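Local coordinates for GDSL-like protein (Roseburia intestinalis L1-82, PDB 6HFZ) that acts as a two-domain carbohydrate esterase that removes acetyl groups from acetylated mannans, at residues Ala32-Thr43 against Glu99-Asn110; Pro165-Ile173 against Leu201-Phe209. All coordinates share one frame; numbering follows the deposited sequence.

Overall arrangement
Both contacts involve the central sheet of the SGNH-type esterase domain, and both are buried. Contact 1 pairs two inner strands, 32-39 and 102-106, its centre about 9 Å from the centre of the chain; contact 2, its centre about 19 Å from that point, lays helix 196-215 on strand 166-168, which strand 136-141 separates from strand 102-106. The contact centres are about 14 Å apart and the two do not touch, though helix 55-66 borders both, with Tyr55 meeting side chains of each. The chemistry differs accordingly: contact 1 is a backbone ladder with buried carboxylates at its ends and a polar acetate-binding corner, whereas contact 2 is held by aliphatic and aromatic side chains.

Contact 1: Ala32-Thr43 against Glu99-Asn110; sequences ALNIAFLGGSIT and EPDFVIIEFSVN. With ACT (acetate ion), chain E.
Glu106 folds its buried carboxylate back to Thr43, whose OG1 donates to Glu106 OE2 at only 2.5 Å, on the anti lone pair. The chain leaves with CG anti to the backbone N and then kinks at chi2 (-77°), which brings OE2 beside the first turn of the helix that begins at Ser41. A water bonded to OE2 ties it to Ile42 N and Asn110 OD1, while Asn142 holds OE1. Behind this corner strands 32-39 and 102-106 run parallel, with Leu38 N to Ile104 O (2.8 Å) among the rungs. At the far end Asp101 OD2 takes the place of a backbone carbonyl, accepting from Asn34 N at 2.8 Å; its other oxygen meets Arg26. Asn34 ND2 donates almost straight (173°) to Glu99 O at 2.9 Å, approaching from above the carbonyl plane. Gly39 CA makes a CH-pi contact over one face of the Phe107 ring, 3.8 Å from its centroid, and Phe107 CE2 rests on Leu38 CG at 4.0 Å. An alanine in place of Phe107 would probably leave Gly39 CA without the ring face it packs on and open a gap beside Leu38. Beyond Gly40, Ser41 N (2.9 Å) and Asn110 ND2 (2.7 Å) both donate to OXT of an acetate, probably from the crystallisation liquor, which Gly81 N also binds. Ser41 is probably the nucleophile of a Ser-His-Asp triad, and these donors are consistent with an SGNH-type oxyanion hole.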
loop_
_atom_site.group_PDB
_atom_site.type_symbol
_atom_site.label_atom_id
_atom_site.label_comp_id
_atom_site.label_asym_id
_atom_site.label_seq_id
_atom_site.Cartn_x
_atom_site.Cartn_y
_atom_site.Cartn_z
ATOM N N ALA A 32 -14.761 22.072 4.748
ATOM C CA ALA A 32 -14.720 20.661 5.165
ATOM C C ALA A 32 -13.715 19.900 4.274
ATOM O O ALA A 32 -13.773 19.986 3.059
ATOM C CB ALA A 32 -16.096 20.063 5.085
ATOM N N LEU A 33 -12.770 19.177 4.905
ATOM C CA LEU A 33 -11.653 18.586 4.200
ATOM C C LEU A 33 -11.454 17.136 4.639
ATOM O O LEU A 33 -11.677 16.761 5.802
ATOM C CB LEU A 33 -10.404 19.427 4.460
ATOM C CG LEU A 33 -10.456 20.831 3.878
ATOM C CD1 LEU A 33 -9.426 21.728 4.546
ATOM C CD2 LEU A 33 -10.289 20.821 2.363
ATOM N N ASN A 34 -11.027 16.322 3.667
ATOM C CA ASN A 34 -10.812 14.910 3.858
ATOM C C ASN A 34 -9.295 14.633 3.859
ATOM O O ASN A 34 -8.631 14.905 2.896
ATOM C CB ASN A 34 -11.517 14.153 2.732
ATOM C CG ASN A 34 -13.027 14.289 2.789
ATOM O OD1 ASN A 34 -13.614 14.360 3.864
ATOM N ND2 ASN A 34 -13.676 14.261 1.643
ATOM N N ILE A 35 -8.794 14.122 4.977
ATOM C CA ILE A 35 -7.376 13.888 5.215
ATOM C C ILE A 35 -7.135 12.372 5.167
ATOM O O ILE A 35 -7.637 11.674 6.061
ATOM C CB ILE A 35 -7.007 14.483 6.588
ATOM C CG1 ILE A 35 -7.411 15.961 6.726
ATOM C CG2 ILE A 35 -5.525 14.267 6.902
ATOM C CD1 ILE A 35 -6.801 16.904 5.708
ATOM N N ALA A 36 -6.378 11.880 4.164
ATOM C CA ALA A 36 -6.275 10.474 3.934
ATOM C C ALA A 36 -4.826 9.980 3.998
ATOM O O ALA A 36 -3.886 10.713 3.769
ATOM C CB ALA A 36 -6.910 10.126 2.628
ATOM N N PHE A 37 -4.722 8.675 4.214
ATOM C CA PHE A 37 -3.447 7.970 4.337
ATOM C C PHE A 37 -3.551 6.603 3.670
ATOM O O PHE A 37 -4.458 5.868 3.968
ATOM C CB PHE A 37 -3.109 7.753 5.812
ATOM C CG PHE A 37 -3.134 9.006 6.640
ATOM C CD1 PHE A 37 -4.338 9.529 7.091
ATOM C CD2 PHE A 37 -1.955 9.647 7.014
ATOM C CE1 PHE A 37 -4.368 10.671 7.859
ATOM C CE2 PHE A 37 -2.001 10.831 7.721
ATOM C CZ PHE A 37 -3.202 11.324 8.162
ATOM N N LEU A 38 -2.614 6.300 2.748
ATOM C CA LEU A 38 -2.569 5.048 2.034
ATOM C C LEU A 38 -1.170 4.455 2.251
ATOM O O LEU A 38 -0.172 5.058 1.964
ATOM C CB LEU A 38 -2.881 5.273 0.552
ATOM C CG LEU A 38 -2.930 4.011 -0.325
ATOM C CD1 LEU A 38 -4.219 3.261 -0.077
ATOM C CD2 LEU A 38 -2.809 4.377 -1.802
ATOM N N GLY A 39 -1.135 3.251 2.771
ATOM C CA GLY A 39 0.104 2.648 3.172
ATOM C C GLY A 39 -0.092 1.249 3.717
ATOM O O GLY A 39 -1.184 0.686 3.590
ATOM N N GLY A 40 0.999 0.688 4.289
ATOM C CA GLY A 40 1.073 -0.626 4.967
ATOM C C GLY A 40 0.727 -0.567 6.449
ATOM O O GLY A 40 -0.071 0.277 6.874
ATOM N N SER A 41 1.319 -1.458 7.246
ATOM C CA SER A 41 0.866 -1.642 8.641
ATOM C C SER A 41 1.190 -0.433 9.523
ATOM O O SER A 41 0.452 -0.128 10.461
ATOM C CB SER A 41 1.463 -2.850 9.263
ATOM O OG SER A 41 2.850 -2.691 9.289
ATOM N N ILE A 42 2.275 0.262 9.188
ATOM C CA ILE A 42 2.686 1.446 9.983
ATOM C C ILE A 42 1.627 2.532 9.817
ATOM O O ILE A 42 1.304 3.229 10.787
ATOM C CB ILE A 42 4.109 1.912 9.626
ATOM C CG1 ILE A 42 5.141 0.809 9.832
ATOM C CG2 ILE A 42 4.463 3.193 10.378
ATOM C CD1 ILE A 42 6.509 1.196 9.348
ATOM N N THR A 43 1.044 2.661 8.619
ATOM C CA THR A 43 -0.065 3.588 8.386
ATOM C C THR A 43 -1.327 3.074 9.099
ATOM O O THR A 43 -2.041 3.860 9.710
ATOM C CB THR A 43 -0.258 3.793 6.874
ATOM O OG1 THR A 43 0.896 4.452 6.313
ATOM C CG2 THR A 43 -1.515 4.550 6.516
ATOM N N GLU A 99 -13.026 10.768 -1.738
ATOM C CA GLU A 99 -12.840 12.161 -2.193
ATOM C C GLU A 99 -11.801 12.890 -1.344
ATOM O O GLU A 99 -12.057 13.944 -0.761
ATOM C CB GLU A 99 -14.166 12.931 -2.176
ATOM C CG GLU A 99 -15.169 12.381 -3.181
ATOM C CD GLU A 99 -16.556 13.000 -3.035
ATOM O OE1 GLU A 99 -17.032 13.577 -4.023
ATOM O OE2 GLU A 99 -17.168 12.882 -1.938
ATOM N N PRO A 100 -10.558 12.380 -1.261
ATOM C CA PRO A 100 -9.584 12.950 -0.339
ATOM C C PRO A 100 -9.081 14.299 -0.869
ATOM O O PRO A 100 -8.974 14.505 -2.103
ATOM C CB PRO A 100 -8.452 11.890 -0.363
ATOM C CG PRO A 100 -8.539 11.322 -1.783
ATOM C CD PRO A 100 -10.037 11.257 -2.041
ATOM N N ASP A 101 -8.701 15.178 0.061
ATOM C CA ASP A 101 -8.118 16.505 -0.228
ATOM C C ASP A 101 -6.598 16.527 0.007
ATOM O O ASP A 101 -5.846 17.258 -0.668
ATOM C CB ASP A 101 -8.836 17.566 0.604
ATOM C CG ASP A 101 -10.309 17.707 0.207
ATOM O OD1 ASP A 101 -10.568 18.058 -0.988
ATOM O OD2 ASP A 101 -11.202 17.368 1.061
ATOM N N PHE A 102 -6.137 15.599 0.829
ATOM C CA PHE A 102 -4.761 15.423 1.212
ATOM C C PHE A 102 -4.535 13.912 1.355
ATOM O O PHE A 102 -5.372 13.242 1.956
ATOM C CB PHE A 102 -4.520 16.136 2.548
ATOM C CG PHE A 102 -3.182 15.862 3.207
ATOM C CD1 PHE A 102 -2.083 16.652 2.926
ATOM C CD2 PHE A 102 -3.066 14.866 4.173
ATOM C CE1 PHE A 102 -0.854 16.405 3.540
ATOM C CE2 PHE A 102 -1.851 14.637 4.808
ATOM C CZ PHE A 102 -0.754 15.414 4.488
ATOM N N VAL A 103 -3.470 13.398 0.732
ATOM C CA VAL A 103 -3.132 11.984 0.727
ATOM C C VAL A 103 -1.645 11.841 1.085
ATOM O O VAL A 103 -0.815 12.389 0.374
ATOM C CB VAL A 103 -3.353 11.346 -0.664
ATOM C CG1 VAL A 103 -2.923 9.876 -0.653
ATOM C CG2 VAL A 103 -4.804 11.501 -1.116
ATOM N N ILE A 104 -1.371 11.116 2.164
ATOM C CA ILE A 104 -0.022 10.565 2.443
ATOM C C ILE A 104 0.080 9.171 1.834
ATOM O O ILE A 104 -0.844 8.313 2.030
ATOM C CB ILE A 104 0.273 10.548 3.949
ATOM C CG1 ILE A 104 0.770 11.935 4.366
ATOM C CG2 ILE A 104 1.291 9.427 4.306
ATOM C CD1 ILE A 104 0.880 12.162 5.852
ATOM N N ILE A 105 1.174 8.955 1.104
ATOM C CA ILE A 105 1.470 7.680 0.550
ATOM C C ILE A 105 2.704 7.106 1.262
ATOM O O ILE A 105 3.742 7.731 1.291
ATOM C CB ILE A 105 1.682 7.770 -0.967
ATOM C CG1 ILE A 105 0.425 8.209 -1.711
ATOM C CG2 ILE A 105 2.194 6.441 -1.487
ATOM C CD1 ILE A 105 0.645 8.443 -3.152
ATOM N N GLU A 106 2.585 5.898 1.818
ATOM C CA GLU A 106 3.568 5.379 2.763
ATOM C C GLU A 106 3.791 3.884 2.512
ATOM O O GLU A 106 3.117 3.034 3.140
ATOM C CB GLU A 106 3.027 5.656 4.167
ATOM C CG GLU A 106 3.956 5.348 5.325
ATOM C CD GLU A 106 4.115 3.894 5.710
ATOM O OE1 GLU A 106 5.263 3.378 5.527
ATOM O OE2 GLU A 106 3.098 3.248 6.135
ATOM N N PHE A 107 4.732 3.573 1.606
ATOM C CA PHE A 107 4.995 2.192 1.187
ATOM C C PHE A 107 6.502 1.873 1.172
ATOM O O PHE A 107 6.910 0.839 0.659
ATOM C CB PHE A 107 4.386 1.907 -0.193
ATOM C CG PHE A 107 2.897 1.690 -0.194
ATOM C CD1 PHE A 107 2.336 0.610 0.499
ATOM C CD2 PHE A 107 2.047 2.582 -0.822
ATOM C CE1 PHE A 107 0.963 0.379 0.468
ATOM C CE2 PHE A 107 0.666 2.399 -0.757
ATOM C CZ PHE A 107 0.132 1.279 -0.160
ATOM N N SER A 108 7.348 2.797 1.662
ATOM C CA SER A 108 8.810 2.646 1.508
ATOM C C SER A 108 9.448 1.564 2.399
ATOM O O SER A 108 10.650 1.273 2.182
ATOM C CB SER A 108 9.514 4.001 1.666
ATOM O OG SER A 108 8.913 4.953 0.790
ATOM N N VAL A 109 8.711 0.926 3.341
ATOM C CA VAL A 109 9.236 -0.260 4.012
ATOM C C VAL A 109 8.318 -1.460 3.757
ATOM O O VAL A 109 8.345 -2.481 4.520
ATOM C CB VAL A 109 9.467 -0.044 5.512
ATOM C CG1 VAL A 109 10.642 0.910 5.756
ATOM C CG2 VAL A 109 8.232 0.443 6.257
ATOM N N ASN A 110 7.515 -1.383 2.705
ATOM C CA ASN A 110 6.711 -2.509 2.248
ATOM C C ASN A 110 7.216 -2.960 0.873
ATOM O O ASN A 110 7.590 -4.126 0.679
ATOM C CB ASN A 110 5.224 -2.151 2.162
ATOM C CG ASN A 110 4.575 -2.036 3.522
ATOM O OD1 ASN A 110 4.414 -0.929 4.043
ATOM N ND2 ASN A 110 4.303 -3.182 4.147
HETATM C C ACT E . 4.104 -3.681 7.354
HETATM O O ACT E . 4.240 -4.684 8.123
HETATM O OXT ACT E . 3.153 -3.548 6.579
HETATM C CH3 ACT E . 5.115 -2.580 7.330
HETATM O O HOH W 1 -13.772 18.007 0.919
HETATM O O HOH W 2 -16.524 14.568 0.980
HETATM O O HOH W 3 3.628 0.551 6.553
#

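Contact 2: Pro165-Ile173 against Leu201-Phe209; sequences PAVSMQSTI and LVASVITYF
Met169, a selenomethionine, and Val205 slide past each other in opposite directions, and the bends at chi2 and chi3 of Met169 spread its end along the valine. SE lies 3.8 Å from Val205 CB, and the terminal CE is equally close to Val205 CG1. Val202 crosses the same chain at about a right angle, its CG2 4.1 Å from Met169 SE. At Val205 CG2, which SE also touches, Thr172 comes in tip to tip with OG1. That hydroxyl is held by Ser168 O, to which Thr172 OG1 donates at 2.9 Å in the carbonyl plane, on a lone pair. Back within the strand, Val167 divides its two methyls: CG2 meets Ile206 CG1 at 3.8 Å, side chains roughly perpendicular, while CG1 meets the base of the Phe209 side chain, CB and CG. The far end of that ring, CZ, touches Pro165 CB at 3.6 Å. At the opposite end Ile173 extends CD1 to Leu201 CB, 3.8 Å away, and crosses Val202 at about a right angle. Ser168 points away from the helix; its OG accepts from Gln170 N in an ST turn and is also hydrogen-bonded to Gln152 OE1. The N-to-C directions of strand 166-168 and helix segment 201-209 differ by 145°, with Tyr55 of helix 55-66 beside Val202 and Ile206. This packing sets one helical layer on the sheet of the SGNH alpha/beta/alpha sandwich.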
loop_
_atom_site.group_PDB
_atom_site.type_symbol
_atom_site.label_atom_id
_atom_site.label_comp_id
_atom_site.label_asym_id
_atom_site.label_seq_id
_atom_site.Cartn_x
_atom_site.Cartn_y
_atom_site.Cartn_z
ATOM N N PRO A 165 6.268 16.759 -2.610
ATOM C CA PRO A 165 6.908 16.836 -1.295
ATOM C C PRO A 165 7.078 15.442 -0.693
ATOM O O PRO A 165 6.212 14.587 -0.887
ATOM C CB PRO A 165 5.979 17.710 -0.455
ATOM C CG PRO A 165 4.654 17.738 -1.194
ATOM C CD PRO A 165 4.958 17.411 -2.647
ATOM N N ALA A 166 8.192 15.239 0.041
ATOM C CA ALA A 166 8.488 13.942 0.617
ATOM C C ALA A 166 9.258 14.139 1.920
ATOM O O ALA A 166 10.200 14.984 1.957
ATOM C CB ALA A 166 9.322 13.143 -0.321
ATOM N N VAL A 167 8.923 13.333 2.925
ATOM C CA VAL A 167 9.663 13.350 4.155
ATOM C C VAL A 167 10.152 11.938 4.495
ATOM O O VAL A 167 9.468 10.928 4.159
ATOM C CB VAL A 167 8.863 13.983 5.306
ATOM C CG1 VAL A 167 8.587 15.457 5.037
ATOM C CG2 VAL A 167 7.576 13.245 5.612
ATOM N N SER A 168 11.259 11.874 5.250
ATOM C CA SER A 168 11.971 10.611 5.491
ATOM C C SER A 168 12.377 10.427 6.943
ATOM O O SER A 168 12.931 11.336 7.546
ATOM C CB SER A 168 13.175 10.513 4.596
ATOM O OG SER A 168 13.942 9.359 4.892
HETATM N N MSE A 169 12.202 9.189 7.452
HETATM C CA MSE A 169 12.734 8.762 8.746
HETATM C C MSE A 169 14.160 8.224 8.630
HETATM O O MSE A 169 14.883 8.121 9.626
HETATM C CB MSE A 169 11.830 7.709 9.397
HETATM C CG MSE A 169 10.339 8.076 9.287
HETATM SE SE MSE A 169 9.983 9.864 10.048
HETATM C CE MSE A 169 8.860 10.490 8.587
ATOM N N GLN A 170 14.578 7.897 7.403
ATOM C CA GLN A 170 15.908 7.330 7.171
ATOM C C GLN A 170 17.004 8.356 7.489
ATOM O O GLN A 170 18.112 7.964 7.880
ATOM C CB GLN A 170 16.002 6.836 5.728
ATOM C CG GLN A 170 17.235 6.035 5.340
ATOM C CD GLN A 170 17.210 5.489 3.929
ATOM O OE1 GLN A 170 17.113 6.255 2.973
ATOM N NE2 GLN A 170 17.389 4.175 3.757
ATOM N N SER A 171 16.707 9.623 7.247
ATOM C CA SER A 171 17.622 10.774 7.445
ATOM C C SER A 171 17.325 11.594 8.709
ATOM O O SER A 171 17.969 12.671 8.910
ATOM C CB SER A 171 17.593 11.626 6.213
ATOM O OG SER A 171 16.265 11.966 5.887
ATOM N N THR A 172 16.419 11.118 9.589
ATOM C CA THR A 172 16.082 11.827 10.821
ATOM C C THR A 172 16.139 10.915 12.059
ATOM O O THR A 172 16.957 11.175 12.954
ATOM C CB THR A 172 14.694 12.443 10.738
ATOM O OG1 THR A 172 13.796 11.426 10.270
ATOM C CG2 THR A 172 14.664 13.660 9.852
ATOM N N ILE A 173 15.293 9.881 12.130
ATOM C CA ILE A 173 15.247 8.978 13.288
ATOM C C ILE A 173 16.416 7.975 13.272
ATOM O O ILE A 173 17.084 7.747 14.274
ATOM C CB ILE A 173 13.893 8.253 13.356
ATOM C CG1 ILE A 173 12.730 9.255 13.367
ATOM C CG2 ILE A 173 13.850 7.343 14.560
ATOM C CD1 ILE A 173 11.374 8.582 13.516
ATOM N N LEU A 201 7.309 10.236 17.158
ATOM C CA LEU A 201 8.528 10.749 16.427
ATOM C C LEU A 201 8.238 10.843 14.921
ATOM O O LEU A 201 8.589 11.839 14.250
ATOM C CB LEU A 201 9.696 9.794 16.694
ATOM C CG LEU A 201 11.026 10.355 17.172
ATOM C CD1 LEU A 201 10.890 11.689 17.877
ATOM C CD2 LEU A 201 11.732 9.340 18.046
ATOM N N VAL A 202 7.559 9.846 14.360
ATOM C CA VAL A 202 7.290 9.837 12.926
ATOM C C VAL A 202 6.392 11.030 12.580
ATOM O O VAL A 202 6.626 11.771 11.594
ATOM C CB VAL A 202 6.718 8.494 12.421
ATOM C CG1 VAL A 202 6.087 8.579 11.038
ATOM C CG2 VAL A 202 7.792 7.411 12.465
ATOM N N ALA A 203 5.335 11.205 13.383
ATOM C CA ALA A 203 4.411 12.287 13.187
ATOM C C ALA A 203 5.156 13.609 13.343
ATOM O O ALA A 203 4.833 14.536 12.684
ATOM C CB ALA A 203 3.261 12.168 14.153
ATOM N N SER A 204 6.066 13.699 14.321
ATOM C CA SER A 204 6.762 14.977 14.571
ATOM C C SER A 204 7.564 15.394 13.329
ATOM O O SER A 204 7.674 16.572 13.031
ATOM C CB SER A 204 7.650 14.908 15.806
ATOM O OG SER A 204 8.808 14.122 15.552
ATOM N N VAL A 205 8.115 14.411 12.594
ATOM C CA VAL A 205 8.898 14.732 11.412
ATOM C C VAL A 205 7.945 15.307 10.349
ATOM O O VAL A 205 8.276 16.263 9.670
ATOM C CB VAL A 205 9.714 13.524 10.907
ATOM C CG1 VAL A 205 10.326 13.819 9.559
ATOM C CG2 VAL A 205 10.775 13.046 11.912
ATOM N N ILE A 206 6.757 14.705 10.223
ATOM C CA ILE A 206 5.816 15.106 9.220
ATOM C C ILE A 206 5.278 16.500 9.572
ATOM O O ILE A 206 5.189 17.368 8.699
ATOM C CB ILE A 206 4.682 14.084 9.095
ATOM C CG1 ILE A 206 5.205 12.739 8.580
ATOM C CG2 ILE A 206 3.592 14.649 8.203
ATOM C CD1 ILE A 206 4.268 11.552 8.833
ATOM N N THR A 207 4.915 16.705 10.834
ATOM C CA THR A 207 4.273 17.990 11.245
ATOM C C THR A 207 5.302 19.148 11.180
ATOM O O THR A 207 4.920 20.285 10.919
ATOM C CB THR A 207 3.509 17.855 12.564
ATOM O OG1 THR A 207 4.413 17.540 13.614
ATOM C CG2 THR A 207 2.424 16.799 12.549
ATOM N N TYR A 208 6.595 18.877 11.437
ATOM C CA TYR A 208 7.655 19.863 11.233
ATOM C C TYR A 208 7.540 20.485 9.835
ATOM O O TYR A 208 7.555 21.725 9.640
ATOM C CB TYR A 208 9.036 19.226 11.391
ATOM C CG TYR A 208 10.139 20.201 11.111
ATOM C CD1 TYR A 208 10.575 21.027 12.134
ATOM C CD2 TYR A 208 10.740 20.325 9.868
ATOM C CE1 TYR A 208 11.569 21.960 11.923
ATOM C CE2 TYR A 208 11.747 21.256 9.646
ATOM C CZ TYR A 208 12.140 22.085 10.679
ATOM O OH TYR A 208 13.118 23.021 10.556
ATOM N N PHE A 209 7.365 19.616 8.830
ATOM C CA PHE A 209 7.287 20.038 7.452
ATOM C C PHE A 209 5.963 20.777 7.221
ATOM O O PHE A 209 5.971 21.836 6.600
ATOM C CB PHE A 209 7.435 18.839 6.508
ATOM C CG PHE A 209 7.236 19.165 5.050
ATOM C CD1 PHE A 209 8.220 19.854 4.357
ATOM C CD2 PHE A 209 6.075 18.804 4.394
ATOM C CE1 PHE A 209 8.037 20.185 3.024
ATOM C CE2 PHE A 209 5.902 19.119 3.054
ATOM C CZ PHE A 209 6.901 19.771 2.372
#